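Local coordinates for protein purine nucleoside phosphorylase (Caulobacter vibrioides, PDB 1XFJ) that probably acts as a purine nucleoside phosphorylase, splitting nucleosides such as inosine with phosphate, and probably also deaminates adenosine, at residues Val99-Gly104 with Val150-Ser155. Sequence-based numbering, arbitrary orientation.
Sequences VSKTPG and VELGAS
A single methyl group, CD1 of Leu-152, makes every close approach in this contact, reaching from the end of helix 141-151 to the place where strand 97-100 gives way to loop. It lies 3.8 Å from CG1 of Val-99, and the two side chains run past one another in opposite directions. The valine methyl gets there because CG1 stands anti to the backbone N (chi1 -178°), while CG2 takes the place beside that nitrogen. The same leucine methyl also lies against the backbone, 4.2 Å from the N of Lys-101, and at 4.2 Å from CB of that lysine. Leucine suits this position: a long, flexible apolar chain lets one branch, CD1, reach the end of the strand, where it meets a methyl and peptide atoms. Val-99, a beta-branched residue in an extended strand, sends its side chain toward the helix, where it also meets Arg-148 and Met-149. Lys-101 adds the foot of its aliphatic chain at the exposed margin. Ser-100 points the other way, and its OG accepts the N-H of Thr-102 at 2.9 Å (160°), forming an ST turn as the strand ends; the same oxygen is also hydrogen-bonded to Ala-84 O. On the helical side, Gly-153 has positive phi (122°) and closes a Schellman motif, with its N bonded to Val-150 O at 2.8 Å. Glycine suits the place, since with this backbone turn a side chain would crowd the carbonyl O of Leu-152. Ile-126 of the adjacent strand 126-132 touches both Leu-152 and Lys-101, continuing the apolar patch on the sheet that receives the helix end. Burying only 164 Å², the contact relies on dispersion and the exclusion of water, which implies little directional preference; nearby hydrogen bonds serve the turns and neighbouring strands instead.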
loop_
_atom_site.group_PDB
_atom_site.type_symbol
_atom_site.label_atom_id
_atom_site.label_comp_id
_atom_site.label_asym_id
_atom_site.label_seq_id
_atom_site.Cartn_x
_atom_site.Cartn_y
_atom_site.Cartn_z
ATOM N N VAL A 99 -6.904 9.916 -2.110
ATOM C CA VAL A 99 -6.608 10.680 -3.320
ATOM C C VAL A 99 -6.600 12.177 -3.043
ATOM O O VAL A 99 -7.397 12.665 -2.252
ATOM C CB VAL A 99 -7.671 10.383 -4.401
ATOM C CG1 VAL A 99 -7.343 11.120 -5.681
ATOM C CG2 VAL A 99 -7.752 8.882 -4.644
ATOM N N SER A 100 -5.710 12.909 -3.706
ATOM C CA SER A 100 -5.647 14.348 -3.488
ATOM C C SER A 100 -5.020 15.138 -4.628
ATOM O O SER A 100 -4.176 14.633 -5.369
ATOM C CB SER A 100 -4.885 14.648 -2.193
ATOM O OG SER A 100 -4.863 16.044 -1.927
ATOM N N LYS A 101 -5.453 16.388 -4.750
ATOM C CA LYS A 101 -4.940 17.315 -5.753
ATOM C C LYS A 101 -4.502 18.546 -4.968
ATOM O O LYS A 101 -4.220 19.602 -5.534
ATOM C CB LYS A 101 -6.041 17.707 -6.741
ATOM C CG LYS A 101 -7.171 18.522 -6.126
ATOM C CD LYS A 101 -8.201 18.928 -7.173
ATOM C CE LYS A 101 -9.350 19.706 -6.551
ATOM N NZ LYS A 101 -10.342 20.138 -7.573
ATOM N N THR A 102 -4.445 18.392 -3.650
ATOM C CA THR A 102 -4.078 19.487 -2.759
ATOM C C THR A 102 -2.630 19.418 -2.276
ATOM O O THR A 102 -2.218 18.438 -1.657
ATOM C CB THR A 102 -5.004 19.497 -1.526
ATOM O OG1 THR A 102 -6.370 19.538 -1.960
ATOM C CG2 THR A 102 -4.714 20.702 -0.646
ATOM N N PRO A 103 -1.838 20.465 -2.560
ATOM C CA PRO A 103 -0.436 20.488 -2.130
ATOM C C PRO A 103 -0.365 20.410 -0.607
ATOM O O PRO A 103 -1.182 21.015 0.090
ATOM C CB PRO A 103 0.064 21.831 -2.663
ATOM C CG PRO A 103 -0.760 22.021 -3.902
ATOM C CD PRO A 103 -2.137 21.615 -3.432
ATOM N N GLY A 104 0.600 19.657 -0.093
ATOM C CA GLY A 104 0.737 19.533 1.347
ATOM C C GLY A 104 0.092 18.288 1.919
ATOM O O GLY A 104 0.518 17.784 2.960
ATOM N N VAL A 150 -9.510 10.472 -11.697
ATOM C CA VAL A 150 -10.088 11.044 -12.905
ATOM C C VAL A 150 -11.162 12.078 -12.560
ATOM O O VAL A 150 -11.284 13.103 -13.238
ATOM C CB VAL A 150 -10.669 9.939 -13.815
ATOM C CG1 VAL A 150 -11.447 10.559 -14.968
ATOM C CG2 VAL A 150 -9.535 9.079 -14.356
ATOM N N GLU A 151 -11.934 11.828 -11.505
ATOM C CA GLU A 151 -12.961 12.791 -11.098
ATOM C C GLU A 151 -12.317 14.129 -10.761
ATOM O O GLU A 151 -12.930 15.184 -10.926
ATOM C CB GLU A 151 -13.728 12.311 -9.863
ATOM C CG GLU A 151 -14.689 11.168 -10.094
ATOM C CD GLU A 151 -15.626 10.983 -8.915
ATOM O OE1 GLU A 151 -16.524 11.827 -8.733
ATOM O OE2 GLU A 151 -15.456 10.007 -8.158
ATOM N N LEU A 152 -11.081 14.089 -10.272
ATOM C CA LEU A 152 -10.386 15.318 -9.917
ATOM C C LEU A 152 -9.699 15.955 -11.117
ATOM O O LEU A 152 -9.159 17.058 -11.012
ATOM C CB LEU A 152 -9.363 15.062 -8.808
ATOM C CG LEU A 152 -9.922 14.566 -7.472
ATOM C CD1 LEU A 152 -8.802 14.521 -6.444
ATOM C CD2 LEU A 152 -11.037 15.483 -6.994
ATOM N N GLY A 153 -9.713 15.257 -12.251
ATOM C CA GLY A 153 -9.100 15.797 -13.452
ATOM C C GLY A 153 -7.998 14.974 -14.096
ATOM O O GLY A 153 -7.473 15.363 -15.141
ATOM N N ALA A 154 -7.640 13.843 -13.494
ATOM C CA ALA A 154 -6.579 13.000 -14.046
ATOM C C ALA A 154 -6.992 12.293 -15.334
ATOM O O ALA A 154 -8.170 12.260 -15.693
ATOM C CB ALA A 154 -6.136 11.963 -13.008
ATOM N N SER A 155 -5.999 11.747 -16.030
ATOM C CA SER A 155 -6.211 11.004 -17.267
ATOM C C SER A 155 -5.517 9.659 -17.113
ATOM O O SER A 155 -4.308 9.608 -16.891
ATOM C CB SER A 155 -5.603 11.746 -18.460
ATOM O OG SER A 155 -5.609 10.916 -19.610
#